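Side-chain contacts in 450aa long hypothetical fmu protein (Pyrococcus horikoshii, PDB 2YXL), which probably transfers a methyl group from S-adenosylmethionine to carbon 5 of cytosine in RNA: residues 61-66 and 154-159; 174-179 and 344-349; 261-266 and 275-280. All blocks are in the same frame, centred on the assembly; numbering follows the deposited sequence.

Contact 1: residues 61-66 and 154-159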
loop_
_atom_site.group_PDB
_atom_site.type_symbol
_atom_site.label_atom_id
_atom_site.label_comp_id
_atom_site.label_asym_id
_atom_site.label_seq_id
_atom_site.Cartn_x
_atom_site.Cartn_y
_atom_site.Cartn_z
ATOM N N MET A 61 -2.593 -5.521 -12.052
ATOM C CA MET A 61 -3.117 -4.641 -11.008
ATOM C C MET A 61 -3.262 -3.209 -11.518
ATOM O O MET A 61 -4.302 -2.579 -11.329
ATOM C CB MET A 61 -2.230 -4.678 -9.751
ATOM C CG MET A 61 -2.244 -6.012 -9.005
ATOM S SD MET A 61 -3.919 -6.577 -8.651
ATOM C CE MET A 61 -3.612 -8.084 -7.737
ATOM N N LYS A 62 -2.220 -2.721 -12.187
ATOM C CA LYS A 62 -2.177 -1.363 -12.724
ATOM C C LYS A 62 -3.259 -1.093 -13.775
ATOM O O LYS A 62 -3.850 -0.013 -13.788
ATOM C CB LYS A 62 -0.779 -1.092 -13.289
ATOM C CG LYS A 62 -0.509 0.321 -13.769
ATOM C CD LYS A 62 0.992 0.593 -13.888
ATOM C CE LYS A 62 1.684 -0.329 -14.900
ATOM N NZ LYS A 62 3.171 -0.123 -14.922
ATOM N N LYS A 63 -3.524 -2.076 -14.634
ATOM C CA LYS A 63 -4.447 -1.903 -15.761
ATOM C C LYS A 63 -5.793 -2.611 -15.556
ATOM O O LYS A 63 -6.579 -2.746 -16.501
ATOM C CB LYS A 63 -3.795 -2.403 -17.052
ATOM C CG LYS A 63 -2.472 -1.744 -17.376
ATOM C CD LYS A 63 -1.757 -2.489 -18.487
ATOM C CE LYS A 63 -0.464 -1.791 -18.868
ATOM N NZ LYS A 63 0.329 -2.624 -19.812
ATOM N N GLN A 64 -6.050 -3.038 -14.320
ATOM C CA GLN A 64 -7.194 -3.889 -13.982
ATOM C C GLN A 64 -8.504 -3.426 -14.614
ATOM O O GLN A 64 -9.203 -4.216 -15.261
ATOM C CB GLN A 64 -7.345 -3.982 -12.462
ATOM C CG GLN A 64 -8.131 -5.187 -11.981
ATOM C CD GLN A 64 -8.548 -5.072 -10.527
ATOM O OE1 GLN A 64 -8.128 -5.868 -9.687
ATOM N NE2 GLN A 64 -9.377 -4.078 -10.222
ATOM N N GLY A 65 -8.820 -2.146 -14.430
ATOM C CA GLY A 65 -10.061 -1.566 -14.935
ATOM C C GLY A 65 -10.161 -1.566 -16.446
ATOM O O GLY A 65 -11.250 -1.692 -17.006
ATOM N N LEU A 66 -9.017 -1.422 -17.106
ATOM C CA LEU A 66 -8.963 -1.423 -18.561
ATOM C C LEU A 66 -9.071 -2.849 -19.097
ATOM O O LEU A 66 -9.784 -3.104 -20.074
ATOM C CB LEU A 66 -7.690 -0.728 -19.047
ATOM C CG LEU A 66 -7.587 0.772 -18.729
ATOM C CD1 LEU A 66 -6.145 1.272 -18.825
ATOM C CD2 LEU A 66 -8.508 1.599 -19.624
ATOM N N LYS A 154 -3.725 6.351 -21.501
ATOM C CA LYS A 154 -2.431 7.015 -21.342
ATOM C C LYS A 154 -1.963 7.058 -19.888
ATOM O O LYS A 154 -0.782 6.848 -19.609
ATOM C CB LYS A 154 -2.435 8.423 -21.949
ATOM C CG LYS A 154 -2.027 8.458 -23.415
ATOM C CD LYS A 154 -1.442 9.815 -23.802
ATOM C CE LYS A 154 -0.882 9.790 -25.220
ATOM N NZ LYS A 154 -0.233 11.079 -25.595
ATOM N N TYR A 155 -2.887 7.332 -18.969
ATOM C CA TYR A 155 -2.545 7.417 -17.552
ATOM C C TYR A 155 -2.741 6.097 -16.810
ATOM O O TYR A 155 -2.287 5.953 -15.674
ATOM C CB TYR A 155 -3.344 8.524 -16.857
ATOM C CG TYR A 155 -3.033 9.936 -17.316
ATOM C CD1 TYR A 155 -3.949 10.963 -17.105
ATOM C CD2 TYR A 155 -1.833 10.249 -17.958
ATOM C CE1 TYR A 155 -3.681 12.266 -17.516
ATOM C CE2 TYR A 155 -1.558 11.548 -18.378
ATOM C CZ TYR A 155 -2.487 12.550 -18.152
ATOM O OH TYR A 155 -2.232 13.839 -18.559
ATOM N N LEU A 156 -3.409 5.144 -17.461
ATOM C CA LEU A 156 -3.796 3.868 -16.844
ATOM C C LEU A 156 -4.596 4.112 -15.560
ATOM O O LEU A 156 -4.272 3.583 -14.497
ATOM C CB LEU A 156 -2.575 2.963 -16.596
ATOM C CG LEU A 156 -1.594 2.701 -17.753
ATOM C CD1 LEU A 156 -0.402 1.874 -17.285
ATOM C CD2 LEU A 156 -2.269 2.036 -18.946
ATOM N N ALA A 157 -5.639 4.930 -15.677
ATOM C CA ALA A 157 -6.432 5.370 -14.529
ATOM C C ALA A 157 -7.862 5.717 -14.946
ATOM O O ALA A 157 -8.087 6.114 -16.091
ATOM C CB ALA A 157 -5.767 6.574 -13.862
ATOM N N PRO A 158 -8.835 5.575 -14.019
ATOM C CA PRO A 158 -10.210 5.947 -14.364
ATOM C C PRO A 158 -10.359 7.457 -14.513
ATOM O O PRO A 158 -9.648 8.220 -13.855
ATOM C CB PRO A 158 -11.025 5.439 -13.172
ATOM C CG PRO A 158 -10.066 5.402 -12.044
ATOM C CD PRO A 158 -8.727 5.078 -12.634
ATOM N N SER A 159 -11.282 7.868 -15.378
ATOM C CA SER A 159 -11.479 9.275 -15.733
ATOM C C SER A 159 -11.741 10.195 -14.537
ATOM O O SER A 159 -11.252 11.326 -14.506
ATOM C CB SER A 159 -12.610 9.407 -16.759
ATOM O OG SER A 159 -12.580 10.678 -17.385
#
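Leu156 sets its two methyl branches against Lys62, Lys63 and Leu66 of helix 47-75, and all the side-chain contacts across the interface are apolar. CD1 lies 3.8 Å from CG of Lys62 and touches CD and CE of the same chain as well, while CE of Lys63 comes within 4.0 Å of that CD1. Lys62 follows the methyl because its chain, with CG anti to the backbone N, bends at chi3 (61°). The other branch, CD2, packs against CD1 of Leu66 at 4.0 Å, the two leucine side chains crossing at about a right angle. CG of Lys63 is also near this methyl, 4.1 Å from CD2 of Leu156.

The backbone is consistent with this placing: Leu156 follows helix 147-155 in a left-handed conformation (phi 55°), and its CA is 5.9 Å from that of Lys63.

Polar groups find their partners outside the two segments. Lys62 NZ bonds to the carbonyl of Asn181, and Lys63 NZ forms a salt bridge with Asp59 while the side chain makes a cation-pi contact with Phe99. The carbonyl oxygens of Lys62 and Leu156 approach to 3.7 Å, and each accepts a hydrogen bond from helix 352-355, from Trp354 NE1 and Arg353 NH2 respectively.

No hydrogen bond crosses between 61-66 and 154-159. The lysines meet Leu156 with CG, CD and CE alone, so they serve here as aliphatic chains, their ammonium groups engaged apart from it. The contact thus joins the N-terminal helical region to the turn leading into helix 159-169 directly by apolar packing, with helix 352-355 bridging the two through hydrogen bonds.

Contact 2: residues 174-179 and 344-349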
loop_
_atom_site.group_PDB
_atom_site.type_symbol
_atom_site.label_atom_id
_atom_site.label_comp_id
_atom_site.label_asym_id
_atom_site.label_seq_id
_atom_site.Cartn_x
_atom_site.Cartn_y
_atom_site.Cartn_z
ATOM N N GLU A 174 0.499 14.647 -15.331
ATOM C CA GLU A 174 1.160 13.655 -16.181
ATOM C C GLU A 174 2.354 13.005 -15.476
ATOM O O GLU A 174 2.512 11.785 -15.515
ATOM C CB GLU A 174 1.586 14.279 -17.517
ATOM C CG GLU A 174 2.087 13.271 -18.550
ATOM C CD GLU A 174 2.309 13.873 -19.932
ATOM O OE1 GLU A 174 2.107 13.147 -20.927
ATOM O OE2 GLU A 174 2.685 15.062 -20.033
ATOM N N ASP A 175 3.178 13.824 -14.824
ATOM C CA ASP A 175 4.344 13.337 -14.084
ATOM C C ASP A 175 3.957 12.439 -12.908
ATOM O O ASP A 175 4.632 11.437 -12.640
ATOM C CB ASP A 175 5.211 14.504 -13.601
ATOM C CG ASP A 175 6.012 15.142 -14.723
ATOM O OD1 ASP A 175 6.474 14.411 -15.628
ATOM O OD2 ASP A 175 6.193 16.378 -14.692
ATOM N N PHE A 176 2.871 12.801 -12.223
ATOM C CA PHE A 176 2.336 12.000 -11.122
ATOM C C PHE A 176 1.996 10.590 -11.584
ATOM O O PHE A 176 2.417 9.610 -10.965
ATOM C CB PHE A 176 1.098 12.662 -10.509
ATOM C CG PHE A 176 0.363 11.784 -9.528
ATOM C CD1 PHE A 176 -0.752 11.052 -9.927
ATOM C CD2 PHE A 176 0.792 11.681 -8.206
ATOM C CE1 PHE A 176 -1.431 10.235 -9.027
ATOM C CE2 PHE A 176 0.120 10.866 -7.298
ATOM C CZ PHE A 176 -0.996 10.142 -7.710
ATOM N N PHE A 177 1.234 10.495 -12.671
ATOM C CA PHE A 177 0.841 9.193 -13.198
ATOM C C PHE A 177 2.022 8.419 -13.773
ATOM O O PHE A 177 2.063 7.200 -13.666
ATOM C CB PHE A 177 -0.323 9.307 -14.188
ATOM C CG PHE A 177 -1.652 9.531 -13.523
ATOM C CD1 PHE A 177 -2.273 10.775 -13.578
ATOM C CD2 PHE A 177 -2.269 8.507 -12.811
ATOM C CE1 PHE A 177 -3.499 10.990 -12.951
ATOM C CE2 PHE A 177 -3.489 8.716 -12.176
ATOM C CZ PHE A 177 -4.107 9.960 -12.250
ATOM N N ARG A 178 2.989 9.128 -14.349
ATOM C CA ARG A 178 4.246 8.504 -14.759
ATOM C C ARG A 178 4.961 7.838 -13.581
ATOM O O ARG A 178 5.348 6.673 -13.672
ATOM C CB ARG A 178 5.165 9.502 -15.470
ATOM C CG ARG A 178 4.940 9.560 -16.975
ATOM C CD ARG A 178 6.130 10.167 -17.700
ATOM N NE ARG A 178 6.146 11.627 -17.605
ATOM C CZ ARG A 178 5.736 12.451 -18.569
ATOM N NH1 ARG A 178 5.275 11.969 -19.719
ATOM N NH2 ARG A 178 5.791 13.766 -18.382
ATOM N N SER A 179 5.104 8.567 -12.474
ATOM C CA SER A 179 5.761 8.034 -11.277
ATOM C C SER A 179 5.033 6.856 -10.615
ATOM O O SER A 179 5.681 5.988 -10.032
ATOM C CB SER A 179 6.018 9.136 -10.252
ATOM O OG SER A 179 4.804 9.632 -9.715
ATOM N N GLY A 344 -2.609 7.911 -2.316
ATOM C CA GLY A 344 -1.189 8.197 -2.468
ATOM C C GLY A 344 -0.325 6.962 -2.648
ATOM O O GLY A 344 0.863 7.076 -2.951
ATOM N N THR A 345 -0.916 5.784 -2.461
ATOM C CA THR A 345 -0.171 4.531 -2.546
ATOM C C THR A 345 -0.410 3.767 -3.857
ATOM O O THR A 345 -0.044 2.595 -3.970
ATOM C CB THR A 345 -0.437 3.611 -1.321
ATOM O OG1 THR A 345 -1.780 3.116 -1.363
ATOM C CG2 THR A 345 -0.219 4.363 -0.018
ATOM N N ILE A 346 -0.994 4.434 -4.854
ATOM C CA ILE A 346 -1.349 3.764 -6.113
ATOM C C ILE A 346 -0.157 3.342 -7.001
ATOM O O ILE A 346 -0.338 2.639 -7.997
ATOM C CB ILE A 346 -2.418 4.539 -6.945
ATOM C CG1 ILE A 346 -1.921 5.928 -7.355
ATOM C CG2 ILE A 346 -3.750 4.588 -6.191
ATOM C CD1 ILE A 346 -2.694 6.523 -8.526
ATOM N N GLY A 347 1.048 3.773 -6.635
ATOM C CA GLY A 347 2.268 3.284 -7.274
ATOM C C GLY A 347 2.704 1.966 -6.666
ATOM O O GLY A 347 3.210 1.086 -7.362
ATOM N N LYS A 348 2.484 1.833 -5.360
ATOM C CA LYS A 348 2.854 0.644 -4.596
ATOM C C LYS A 348 1.791 -0.456 -4.700
ATOM O O LYS A 348 2.125 -1.630 -4.887
ATOM C CB LYS A 348 3.093 1.036 -3.133
ATOM C CG LYS A 348 3.577 -0.089 -2.230
ATOM C CD LYS A 348 3.490 0.317 -0.761
ATOM C CE LYS A 348 4.013 -0.788 0.150
ATOM N NZ LYS A 348 4.266 -0.275 1.525
ATOM N N ASN A 349 0.521 -0.078 -4.560
ATOM C CA ASN A 349 -0.599 -1.003 -4.756
ATOM C C ASN A 349 -1.462 -0.509 -5.910
ATOM O O ASN A 349 -2.496 0.126 -5.691
ATOM C CB ASN A 349 -1.448 -1.135 -3.489
ATOM C CG ASN A 349 -0.637 -1.516 -2.275
ATOM O OD1 ASN A 349 -0.138 -2.638 -2.169
ATOM N ND2 ASN A 349 -0.520 -0.587 -1.333
#
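Phe176 and Phe177 meet CD1 of Ile346 obliquely, each ring by its outer carbons: CE1 of Phe176 is 4.0 Å from that methyl, and CE2 of Phe177 is 4.3 Å from it. The rings also pack on one another. CD1 of Phe176 sits 3.8 Å above the plane of the Phe177 ring, over its centre, whereas CD1 of Phe177 lies in plane at the edge of Phe176. Tyr155 meets the Phe177 ring with its own plane nearly parallel to it.

Ile346 carries CG1 between its backbone N and carbonyl carbon (chi1 61°), and the extended chi2 (161°) then carries CD1 to the two rings. The methyl also lies 4.1 Å from CZ of Phe176, and the Phe176 and Ile346 side chains cross at about a right angle.

In the fold, this buried contact bridges two regions: helix 173-181, in the part of the chain assigned to the ferredoxin-like family, and the loop between strand 331-337 and helix 352-355 of the methyltransferase region. Val165 and Leu169 of helix 159-169 also pack on Phe176, as does Ile392, close in sequence to the predicted nucleophile Cys390.

Polar side chains of the helix bond within it. Ser179 OG donates to the carbonyl O of Phe176 at 2.7 Å, tilted from the carbonyl plane. Arg178 NH2 forms a salt bridge with Asp175 OD1 at 2.9 Å, in the guanidinium plane but 42° above the carboxylate plane, and CG of Glu174 lies over one face of that guanidinium, offset toward its rim.

Contact 3: residues 261-266 and 275-280; sequences ETVVDL and THLAEL
Val263 and Leu277 mark the closest approach of the two backbones, strand 262-265 and helix 272-280, with their CA atoms 8.4 Å apart. Leu277 supplies the contact from the helix. Its CG, anti to the carbonyl carbon (chi1 -65°), places CD1 4.1 Å from CG1 of Val263 and 3.9 Å from OD2 of Asp265. The helix leucine crosses both strand side chains obliquely.

Two positions apart on the strand, Val263 and Asp265 both direct their CB toward the helix, whereas the intervening Val264 directs its CB away and packs on Phe290 of strand 286-290. The touch with Val263 is a plain apolar one; that with Asp265 is van der Waals contact between a carboxylate oxygen and a methyl, and no hydrogen bond joins the two segments. Leu277 is also flanked by Ile287 of strand 286-290 and Ser252 of helix 246-255, and is buried.

The carboxylate lies near the cofactor site: the Asp265 side chain is about 4 Å from the bound sinefungin at nearest atoms, and the next residue, Leu266, touches that ligand. Ala267 to Lys273, predicted to bind S-adenosylmethionine, span the loop between strand and helix and the first turn of helix 272-280. With parallel strand 286-290 following the helix, this is the beta-alpha-beta unit with a glycine-containing cofactor loop characteristic of the Rossmann-like fold of class I methyltransferases.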
loop_
_atom_site.group_PDB
_atom_site.type_symbol
_atom_site.label_atom_id
_atom_site.label_comp_id
_atom_site.label_asym_id
_atom_site.label_seq_id
_atom_site.Cartn_x
_atom_site.Cartn_y
_atom_site.Cartn_z
ATOM N N GLU A 261 7.893 9.401 27.964
ATOM C CA GLU A 261 6.603 10.029 27.677
ATOM C C GLU A 261 5.504 8.988 27.481
ATOM O O GLU A 261 5.778 7.820 27.203
ATOM C CB GLU A 261 6.695 10.934 26.443
ATOM C CG GLU A 261 7.446 12.239 26.670
ATOM C CD GLU A 261 7.417 13.169 25.465
ATOM O OE1 GLU A 261 7.467 14.399 25.675
ATOM O OE2 GLU A 261 7.349 12.683 24.313
ATOM N N THR A 262 4.259 9.421 27.645
ATOM C CA THR A 262 3.112 8.573 27.345
ATOM C C THR A 262 2.530 8.973 25.987
ATOM O O THR A 262 2.090 10.109 25.791
ATOM C CB THR A 262 2.053 8.567 28.491
ATOM O OG1 THR A 262 0.784 8.126 27.986
ATOM C CG2 THR A 262 1.899 9.947 29.122
ATOM N N VAL A 263 2.568 8.031 25.050
ATOM C CA VAL A 263 2.197 8.287 23.664
ATOM C C VAL A 263 1.007 7.421 23.250
ATOM O O VAL A 263 0.844 6.300 23.734
ATOM C CB VAL A 263 3.412 8.057 22.709
ATOM C CG1 VAL A 263 3.011 8.171 21.239
ATOM C CG2 VAL A 263 4.528 9.044 23.027
ATOM N N VAL A 264 0.174 7.961 22.363
ATOM C CA VAL A 264 -0.952 7.216 21.804
ATOM C C VAL A 264 -0.832 7.109 20.282
ATOM O O VAL A 264 -0.596 8.105 19.598
ATOM C CB VAL A 264 -2.310 7.859 22.186
ATOM C CG1 VAL A 264 -3.463 7.161 21.475
ATOM C CG2 VAL A 264 -2.515 7.818 23.693
ATOM N N ASP A 265 -0.968 5.886 19.771
ATOM C CA ASP A 265 -1.099 5.639 18.337
ATOM C C ASP A 265 -2.541 5.207 18.102
ATOM O O ASP A 265 -2.907 4.058 18.358
ATOM C CB ASP A 265 -0.114 4.558 17.877
ATOM C CG ASP A 265 0.039 4.496 16.356
ATOM O OD1 ASP A 265 -0.948 4.725 15.619
ATOM O OD2 ASP A 265 1.161 4.199 15.894
ATOM N N LEU A 266 -3.353 6.141 17.619
ATOM C CA LEU A 266 -4.811 5.984 17.613
ATOM C C LEU A 266 -5.325 4.994 16.564
ATOM O O LEU A 266 -6.376 4.380 16.749
ATOM C CB LEU A 266 -5.482 7.353 17.466
ATOM C CG LEU A 266 -6.823 7.609 18.156
ATOM C CD1 LEU A 266 -6.831 7.172 19.626
ATOM C CD2 LEU A 266 -7.186 9.077 18.036
ATOM N N THR A 275 5.845 0.948 16.127
ATOM C CA THR A 275 7.128 0.300 16.386
ATOM C C THR A 275 8.299 1.283 16.208
ATOM O O THR A 275 9.340 1.144 16.855
ATOM C CB THR A 275 7.306 -0.994 15.537
ATOM O OG1 THR A 275 8.271 -1.850 16.158
ATOM C CG2 THR A 275 7.737 -0.686 14.109
ATOM N N HIS A 276 8.107 2.281 15.346
ATOM C CA HIS A 276 9.083 3.351 15.129
ATOM C C HIS A 276 9.087 4.346 16.296
ATOM O O HIS A 276 10.145 4.825 16.707
ATOM C CB HIS A 276 8.786 4.062 13.805
ATOM C CG HIS A 276 9.899 4.933 13.303
ATOM N ND1 HIS A 276 11.197 4.830 13.758
ATOM C CD2 HIS A 276 9.911 5.896 12.351
ATOM C CE1 HIS A 276 11.954 5.712 13.127
ATOM N NE2 HIS A 276 11.198 6.369 12.266
ATOM N N LEU A 277 7.900 4.645 16.828
ATOM C CA LEU A 277 7.761 5.536 17.983
ATOM C C LEU A 277 8.530 4.992 19.185
ATOM O O LEU A 277 9.172 5.751 19.913
ATOM C CB LEU A 277 6.286 5.739 18.351
ATOM C CG LEU A 277 5.326 6.456 17.391
ATOM C CD1 LEU A 277 3.885 6.195 17.807
ATOM C CD2 LEU A 277 5.590 7.955 17.314
ATOM N N ALA A 278 8.470 3.673 19.370
ATOM C CA ALA A 278 9.190 2.988 20.445
ATOM C C ALA A 278 10.715 3.097 20.317
ATOM O O ALA A 278 11.418 3.180 21.328
ATOM C CB ALA A 278 8.764 1.537 20.517
ATOM N N GLU A 279 11.215 3.091 19.080
ATOM C CA GLU A 279 12.642 3.280 18.805
ATOM C C GLU A 279 13.101 4.665 19.244
ATOM O O GLU A 279 14.146 4.809 19.876
ATOM C CB GLU A 279 12.946 3.115 17.314
ATOM C CG GLU A 279 12.808 1.706 16.772
ATOM C CD GLU A 279 13.397 1.560 15.376
ATOM O OE1 GLU A 279 14.565 1.961 15.162
ATOM O OE2 GLU A 279 12.696 1.030 14.492
ATOM N N LEU A 280 12.305 5.674 18.897
ATOM C CA LEU A 280 12.599 7.066 19.238
ATOM C C LEU A 280 12.507 7.336 20.738
ATOM O O LEU A 280 13.190 8.216 21.259
ATOM C CB LEU A 280 11.664 8.005 18.475
ATOM C CG LEU A 280 11.854 8.049 16.957
ATOM C CD1 LEU A 280 10.641 8.668 16.293
ATOM C CD2 LEU A 280 13.133 8.807 16.589
#

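In the fold
Contacts 1 and 2 adjoin, their centres 11 Å apart: Ala157 CB of the first meets Phe177 CE2 of the second at 3.6 Å. Arg353, already bonded in contact 1, also gives its NH1 to the carbonyl of Ile346, so one side chain ties the 154-159 turn to the 344-349 loop. The side chain of Ile346 is about 10 Å from that of Cys390, the predicted nucleophile. Contact 3 stands apart beside the sinefungin, its centre 38 Å from that of contact 1 and 30 Å from that of contact 2, although in sequence it falls between the two segments of contact 2.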